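Local coordinates for protein lovastatin nonaketide synthase, polyketide synthase component (Aspergillus terreus, PDB 7CPX) that builds the nonaketide dihydromonacolin L from malonyl-CoA, NADPH and S-adenosylmethionine as a multidomain homodimeric polyketide synthase working with LovC in lovastatin biosynthesis, at residues 1537-1545 with 1786-1794; 2403-2411 with 2424-2432. The protein carries 2 engineered substitutions. All blocks are in the same frame, centred on the assembly; numbering follows the deposited sequence.

Contact 1. Residues 1537-1545 with 1786-1794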
# COMPACT_ATOMS: atom_id res chain seq x y z
N LEU A 1537 0.80 59.55 -44.58
CA LEU A 1537 1.20 58.36 -43.83
C LEU A 1537 2.36 57.61 -44.46
O LEU A 1537 3.09 56.91 -43.75
CB LEU A 1537 0.02 57.41 -43.65
CG LEU A 1537 -1.01 57.77 -42.58
CD1 LEU A 1537 -1.97 56.60 -42.36
CD2 LEU A 1537 -0.35 58.17 -41.27
N LEU A 1538 2.54 57.72 -45.77
CA LEU A 1538 3.61 56.99 -46.44
C LEU A 1538 4.95 57.67 -46.24
O LEU A 1538 5.06 58.90 -46.29
CB LEU A 1538 3.32 56.87 -47.94
CG LEU A 1538 2.30 55.81 -48.36
CD1 LEU A 1538 2.06 55.89 -49.85
CD2 LEU A 1538 2.76 54.42 -47.97
N LYS A 1539 5.98 56.86 -46.02
CA LYS A 1539 7.34 57.38 -46.04
C LYS A 1539 7.69 57.82 -47.46
O LYS A 1539 7.10 57.33 -48.43
CB LYS A 1539 8.33 56.31 -45.57
CG LYS A 1539 8.16 55.88 -44.12
CD LYS A 1539 8.87 54.55 -43.88
CE LYS A 1539 8.81 54.13 -42.42
NZ LYS A 1539 9.45 52.80 -42.21
N PRO A 1540 8.64 58.74 -47.62
CA PRO A 1540 9.02 59.15 -48.97
C PRO A 1540 9.46 57.95 -49.80
O PRO A 1540 10.28 57.14 -49.37
CB PRO A 1540 10.17 60.14 -48.74
CG PRO A 1540 10.03 60.57 -47.32
CD PRO A 1540 9.45 59.41 -46.58
N GLY A 1541 8.89 57.84 -51.00
CA GLY A 1541 9.11 56.68 -51.83
C GLY A 1541 8.23 55.49 -51.51
O GLY A 1541 8.37 54.45 -52.17
N GLY A 1542 7.34 55.61 -50.53
CA GLY A 1542 6.46 54.51 -50.20
C GLY A 1542 5.57 54.13 -51.36
O GLY A 1542 5.29 54.92 -52.26
N GLN A 1543 5.10 52.88 -51.33
CA GLN A 1543 4.37 52.29 -52.44
C GLN A 1543 2.88 52.28 -52.13
O GLN A 1543 2.44 51.68 -51.14
CB GLN A 1543 4.86 50.87 -52.72
CG GLN A 1543 6.14 50.83 -53.54
CD GLN A 1543 7.30 51.54 -52.86
OE1 GLN A 1543 7.34 51.66 -51.64
NE2 GLN A 1543 8.24 52.02 -53.66
N MET A 1544 2.10 52.95 -52.98
CA MET A 1544 0.65 52.95 -52.91
C MET A 1544 0.12 51.99 -53.97
O MET A 1544 0.42 52.15 -55.16
CB MET A 1544 0.11 54.36 -53.13
CG MET A 1544 -0.93 54.81 -52.11
SD MET A 1544 -2.44 53.83 -52.14
CE MET A 1544 -3.49 54.81 -51.07
N VAL A 1545 -0.66 51.01 -53.53
CA VAL A 1545 -1.26 50.01 -54.41
C VAL A 1545 -2.77 50.21 -54.34
O VAL A 1545 -3.38 50.00 -53.28
CB VAL A 1545 -0.88 48.58 -54.01
CG1 VAL A 1545 -1.60 47.58 -54.88
CG2 VAL A 1545 0.62 48.40 -54.09
N LEU A 1786 21.87 57.84 -50.36
CA LEU A 1786 21.99 57.16 -49.07
C LEU A 1786 20.85 57.54 -48.14
O LEU A 1786 21.04 57.88 -46.97
CB LEU A 1786 23.34 57.48 -48.43
CG LEU A 1786 24.56 57.06 -49.25
CD1 LEU A 1786 25.84 57.59 -48.63
CD2 LEU A 1786 24.62 55.55 -49.39
N ALA A 1787 19.62 57.50 -48.67
CA ALA A 1787 18.43 57.80 -47.88
C ALA A 1787 18.12 56.58 -47.01
O ALA A 1787 17.41 55.66 -47.41
CB ALA A 1787 17.26 58.15 -48.78
N SER A 1788 18.65 56.59 -45.79
CA SER A 1788 18.48 55.46 -44.89
C SER A 1788 17.09 55.41 -44.27
O SER A 1788 16.60 54.33 -43.95
CB SER A 1788 19.54 55.51 -43.78
OG SER A 1788 19.45 56.71 -43.05
N SER A 1789 16.45 56.57 -44.09
CA SER A 1789 15.18 56.65 -43.39
C SER A 1789 13.97 56.52 -44.32
O SER A 1789 12.84 56.64 -43.85
CB SER A 1789 15.08 57.97 -42.62
OG SER A 1789 15.16 59.08 -43.51
N THR A 1790 14.18 56.29 -45.61
CA THR A 1790 13.10 56.21 -46.58
C THR A 1790 12.94 54.77 -47.08
O THR A 1790 13.81 53.92 -46.87
CB THR A 1790 13.34 57.17 -47.75
OG1 THR A 1790 12.10 57.76 -48.14
CG2 THR A 1790 13.95 56.45 -48.95
N THR A 1791 11.81 54.52 -47.74
CA THR A 1791 11.49 53.16 -48.15
C THR A 1791 12.51 52.61 -49.13
O THR A 1791 12.93 51.45 -49.03
CB THR A 1791 10.09 53.11 -48.78
OG1 THR A 1791 10.12 53.76 -50.05
CG2 THR A 1791 9.08 53.79 -47.89
N TRP A 1792 12.92 53.43 -50.10
CA TRP A 1792 13.85 52.97 -51.13
C TRP A 1792 15.09 52.36 -50.49
O TRP A 1792 15.67 52.91 -49.56
CB TRP A 1792 14.24 54.12 -52.05
CG TRP A 1792 15.21 53.72 -53.10
CD1 TRP A 1792 14.92 53.32 -54.37
CD2 TRP A 1792 16.63 53.67 -52.98
NE1 TRP A 1792 16.07 53.02 -55.05
CE2 TRP A 1792 17.14 53.23 -54.22
CE3 TRP A 1792 17.53 53.95 -51.94
CZ2 TRP A 1792 18.50 53.06 -54.44
CZ3 TRP A 1792 18.88 53.78 -52.17
CH2 TRP A 1792 19.35 53.35 -53.41
N THR A 1793 15.49 51.21 -51.02
CA THR A 1793 16.58 50.43 -50.46
C THR A 1793 17.82 50.53 -51.34
O THR A 1793 17.77 50.97 -52.48
CB THR A 1793 16.18 48.96 -50.29
OG1 THR A 1793 14.78 48.89 -49.99
CG2 THR A 1793 16.95 48.32 -49.16
N GLN A 1794 18.95 50.08 -50.78
CA GLN A 1794 20.24 50.35 -51.40
C GLN A 1794 20.37 49.66 -52.75
O GLN A 1794 20.89 50.25 -53.71
CB GLN A 1794 21.37 49.91 -50.47
CG GLN A 1794 22.60 50.82 -50.52
CD GLN A 1794 22.30 52.24 -50.04
OE1 GLN A 1794 22.74 53.21 -50.66
NE2 GLN A 1794 21.56 52.36 -48.95

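Contact 2. Residues 2403-2411 with 2424-2432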
# COMPACT_ATOMS: atom_id res chain seq x y z
N THR A 2403 21.91 28.80 -45.47
CA THR A 2403 21.73 28.23 -44.14
C THR A 2403 22.57 29.00 -43.14
O THR A 2403 23.54 29.67 -43.50
CB THR A 2403 22.11 26.74 -44.13
OG1 THR A 2403 21.46 26.07 -45.21
CG2 THR A 2403 21.70 26.10 -42.82
N GLY A 2404 22.17 28.92 -41.87
CA GLY A 2404 22.94 29.50 -40.80
C GLY A 2404 22.58 30.93 -40.45
O GLY A 2404 23.30 31.55 -39.65
N ILE A 2405 21.51 31.48 -41.01
CA ILE A 2405 21.06 32.82 -40.68
C ILE A 2405 19.94 32.69 -39.64
O ILE A 2405 18.89 32.11 -39.96
CB ILE A 2405 20.57 33.58 -41.92
CG1 ILE A 2405 21.69 33.66 -42.95
CG2 ILE A 2405 20.11 34.97 -41.53
CD1 ILE A 2405 21.28 34.26 -44.25
N PRO A 2406 20.11 33.21 -38.43
CA PRO A 2406 19.07 33.08 -37.42
C PRO A 2406 17.96 34.09 -37.65
O PRO A 2406 18.13 35.04 -38.43
CB PRO A 2406 19.82 33.36 -36.12
CG PRO A 2406 20.84 34.37 -36.52
CD PRO A 2406 21.24 34.02 -37.94
N PRO A 2407 16.81 33.91 -37.01
CA PRO A 2407 15.79 34.97 -37.05
C PRO A 2407 16.39 36.29 -36.57
O PRO A 2407 16.77 36.42 -35.41
CB PRO A 2407 14.70 34.45 -36.11
CG PRO A 2407 14.88 32.97 -36.11
CD PRO A 2407 16.35 32.73 -36.25
N LEU A 2408 16.47 37.26 -37.47
CA LEU A 2408 17.19 38.50 -37.19
C LEU A 2408 16.34 39.38 -36.29
O LEU A 2408 15.31 39.92 -36.72
CB LEU A 2408 17.53 39.21 -38.50
CG LEU A 2408 18.28 38.34 -39.51
CD1 LEU A 2408 18.47 39.09 -40.80
CD2 LEU A 2408 19.61 37.90 -38.95
N ASP A 2409 16.76 39.52 -35.04
CA ASP A 2409 16.03 40.34 -34.08
C ASP A 2409 16.34 41.81 -34.32
O ASP A 2409 17.51 42.20 -34.27
CB ASP A 2409 16.41 39.94 -32.66
CG ASP A 2409 15.58 40.66 -31.61
OD1 ASP A 2409 14.67 41.43 -32.00
OD2 ASP A 2409 15.83 40.46 -30.41
N PRO A 2410 15.34 42.66 -34.57
CA PRO A 2410 15.63 44.10 -34.69
C PRO A 2410 16.29 44.68 -33.46
O PRO A 2410 17.07 45.63 -33.57
CB PRO A 2410 14.25 44.71 -34.94
CG PRO A 2410 13.45 43.61 -35.54
CD PRO A 2410 13.94 42.35 -34.89
N ALA A 2411 16.00 44.13 -32.27
CA ALA A 2411 16.64 44.62 -31.06
C ALA A 2411 18.15 44.50 -31.14
O ALA A 2411 18.88 45.29 -30.53
CB ALA A 2411 16.12 43.85 -29.84
N ILE A 2424 18.45 39.95 -46.64
CA ILE A 2424 17.99 39.11 -45.53
C ILE A 2424 16.65 39.61 -45.03
O ILE A 2424 16.23 39.28 -43.92
CB ILE A 2424 19.02 39.12 -44.39
CG1 ILE A 2424 18.97 40.48 -43.69
CG2 ILE A 2424 20.41 38.85 -44.94
CD1 ILE A 2424 20.19 40.82 -42.90
N GLY A 2425 15.96 40.41 -45.85
CA GLY A 2425 14.81 41.15 -45.34
C GLY A 2425 13.75 40.24 -44.75
O GLY A 2425 13.17 40.54 -43.70
N ASN A 2426 13.47 39.12 -45.41
CA ASN A 2426 12.41 38.23 -44.96
C ASN A 2426 12.74 37.50 -43.67
O ASN A 2426 11.86 36.86 -43.10
CB ASN A 2426 12.07 37.21 -46.05
CG ASN A 2426 10.58 37.01 -46.22
OD1 ASN A 2426 9.95 37.64 -47.06
ND2 ASN A 2426 10.01 36.12 -45.41
N LEU A 2427 13.99 37.58 -43.20
CA LEU A 2427 14.44 36.82 -42.05
C LEU A 2427 14.46 37.65 -40.76
O LEU A 2427 15.16 37.29 -39.81
CB LEU A 2427 15.84 36.26 -42.31
CG LEU A 2427 16.06 35.65 -43.70
CD1 LEU A 2427 17.45 35.06 -43.81
CD2 LEU A 2427 15.00 34.61 -44.01
N LYS A 2428 13.70 38.74 -40.71
CA LYS A 2428 13.72 39.65 -39.58
C LYS A 2428 12.51 39.42 -38.68
O LYS A 2428 11.40 39.13 -39.15
CB LYS A 2428 13.76 41.10 -40.06
CG LYS A 2428 15.06 41.46 -40.75
CD LYS A 2428 15.03 42.86 -41.33
CE LYS A 2428 16.37 43.23 -41.95
NZ LYS A 2428 16.36 44.59 -42.55
N ILE A 2429 12.73 39.56 -37.38
CA ILE A 2429 11.71 39.31 -36.36
C ILE A 2429 10.83 40.55 -36.20
O ILE A 2429 11.28 41.67 -36.50
CB ILE A 2429 12.37 38.93 -35.02
CG1 ILE A 2429 13.29 37.73 -35.20
CG2 ILE A 2429 11.32 38.63 -33.95
CD1 ILE A 2429 14.02 37.32 -33.93
N PRO A 2430 9.57 40.40 -35.76
CA PRO A 2430 8.78 41.57 -35.37
C PRO A 2430 9.57 42.55 -34.51
O PRO A 2430 10.47 42.16 -33.77
CB PRO A 2430 7.62 40.96 -34.58
CG PRO A 2430 7.53 39.52 -35.05
CD PRO A 2430 8.72 39.21 -35.91
N GLU A 2431 9.22 43.84 -34.60
CA GLU A 2431 9.93 44.89 -33.90
C GLU A 2431 9.16 45.48 -32.73
O GLU A 2431 9.77 45.96 -31.78
CB GLU A 2431 10.31 46.02 -34.86
CG GLU A 2431 9.39 46.20 -36.07
CD GLU A 2431 7.98 46.59 -35.69
OE1 GLU A 2431 7.36 45.90 -34.86
OE2 GLU A 2431 7.47 47.60 -36.24
N TYR A 2432 7.83 45.46 -32.78
CA TYR A 2432 7.01 46.04 -31.72
C TYR A 2432 6.08 44.98 -31.13
O TYR A 2432 4.87 45.00 -31.37
CB TYR A 2432 6.19 47.22 -32.24
CG TYR A 2432 7.02 48.32 -32.87
CD1 TYR A 2432 8.32 48.56 -32.46
CD2 TYR A 2432 6.50 49.11 -33.89
CE1 TYR A 2432 9.08 49.56 -33.03
CE2 TYR A 2432 7.25 50.11 -34.47
CZ TYR A 2432 8.54 50.33 -34.04
OH TYR A 2432 9.29 51.33 -34.61

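Contact 1. Residues 1537-1545 with 1786-1794
The backbone N of T1791 reaches P1540 O at 3.4 Å, a weak bond whose acceptor is not securely placed. It sets the loop 1786-1794 against a type II beta turn, K1539 to G1542, that leads into strand 1542-1547 of the class I methyltransferase fold. The turn itself is closed by G1542 N bonding to K1539 O at 2.7 Å, and G1541 holds its third position with a positive phi of 82°. T1791 is the residue that plugs into this corner. Its chi1 of 70° splits the branches: OG1 goes to the backbone of the turn, 2.8 Å from G1541 O, while CG2 turns to the carbons flanking the bend. K1539 crosses that methyl with the root of its side chain, then runs on extended, and its NZ makes weak, long ion pairs with D1441 and D1513. Q1543 slides past T1791 in the opposite direction, bent at chi2. The next residue of the loop, W1792, turns its indole away to stack on H1782. CG2 of T1791 touches two carbons of the turn, K1539 CB at 3.5 Å and G1542 CA at 3.6 Å.

Contact 2. Residues 2403-2411 with 2424-2432
L2408 and K2428 form a single parallel beta bridge in the ketoreductase region: L2408 N donates to L2427 O at 2.7 Å, nearly straight at 167°, and L2408 O accepts from I2429 N, also at 2.7 Å. Apolar side chains fit together around this bridge. One bump is I2429. Its CG1 lies beside the backbone N (chi1 -56°), and the chain ends with CD1 over the peptide carbonyl of P2407, in a hollow walled by D2409 CA at 3.6 Å and P2407 CB at 3.7 Å. Further along, the P2410 ring leans on the root of the same isoleucine, with CD 3.8 Å from I2429 CB, and its other carbons meet the CB of E2431. At the opposite end, I2405 and L2427 cross at about a right angle, CG2 of the isoleucine lying 3.5 Å from CD1 of the leucine. L2408 likewise crosses I2424, its CD1 set against the CG1-CD1 arm. D2409 turns its carboxylate back on its own chain: OD1 takes A2411 N at 3.0 Å from above the carboxylate plane, making an Asx turn. Continued parallel pairing would draw on the N-H groups two residues before and after L2408, but both positions are prolines, P2406 and P2410, which probably keeps the pairing to one bridge; most of the remaining contact is apolar.

In the fold
After the ketosynthase, transacylase and dehydratase domains, the chain builds the methyltransferase core and, some 240 residues on, returns in contact 1 to touch a corner of its sheet with the loop between helix 1775-1784 and strand 1797-1801. That strand belongs to a second sheet, probably that of the structural half of the ketoreductase, which contact 1 joins to the methyltransferase sheet. Contact 2 opens only after contact 1 has closed: it closes a loop of 12 intervening residues, without helix or strand, after strand 2400-2402, ending at the last modelled residue. The two neither nest nor cross. Their centres lie about 20 Å apart. Contact 2 packs on strand 1804-1811 through L1810, and E2431 reaches N1465 of the methyltransferase.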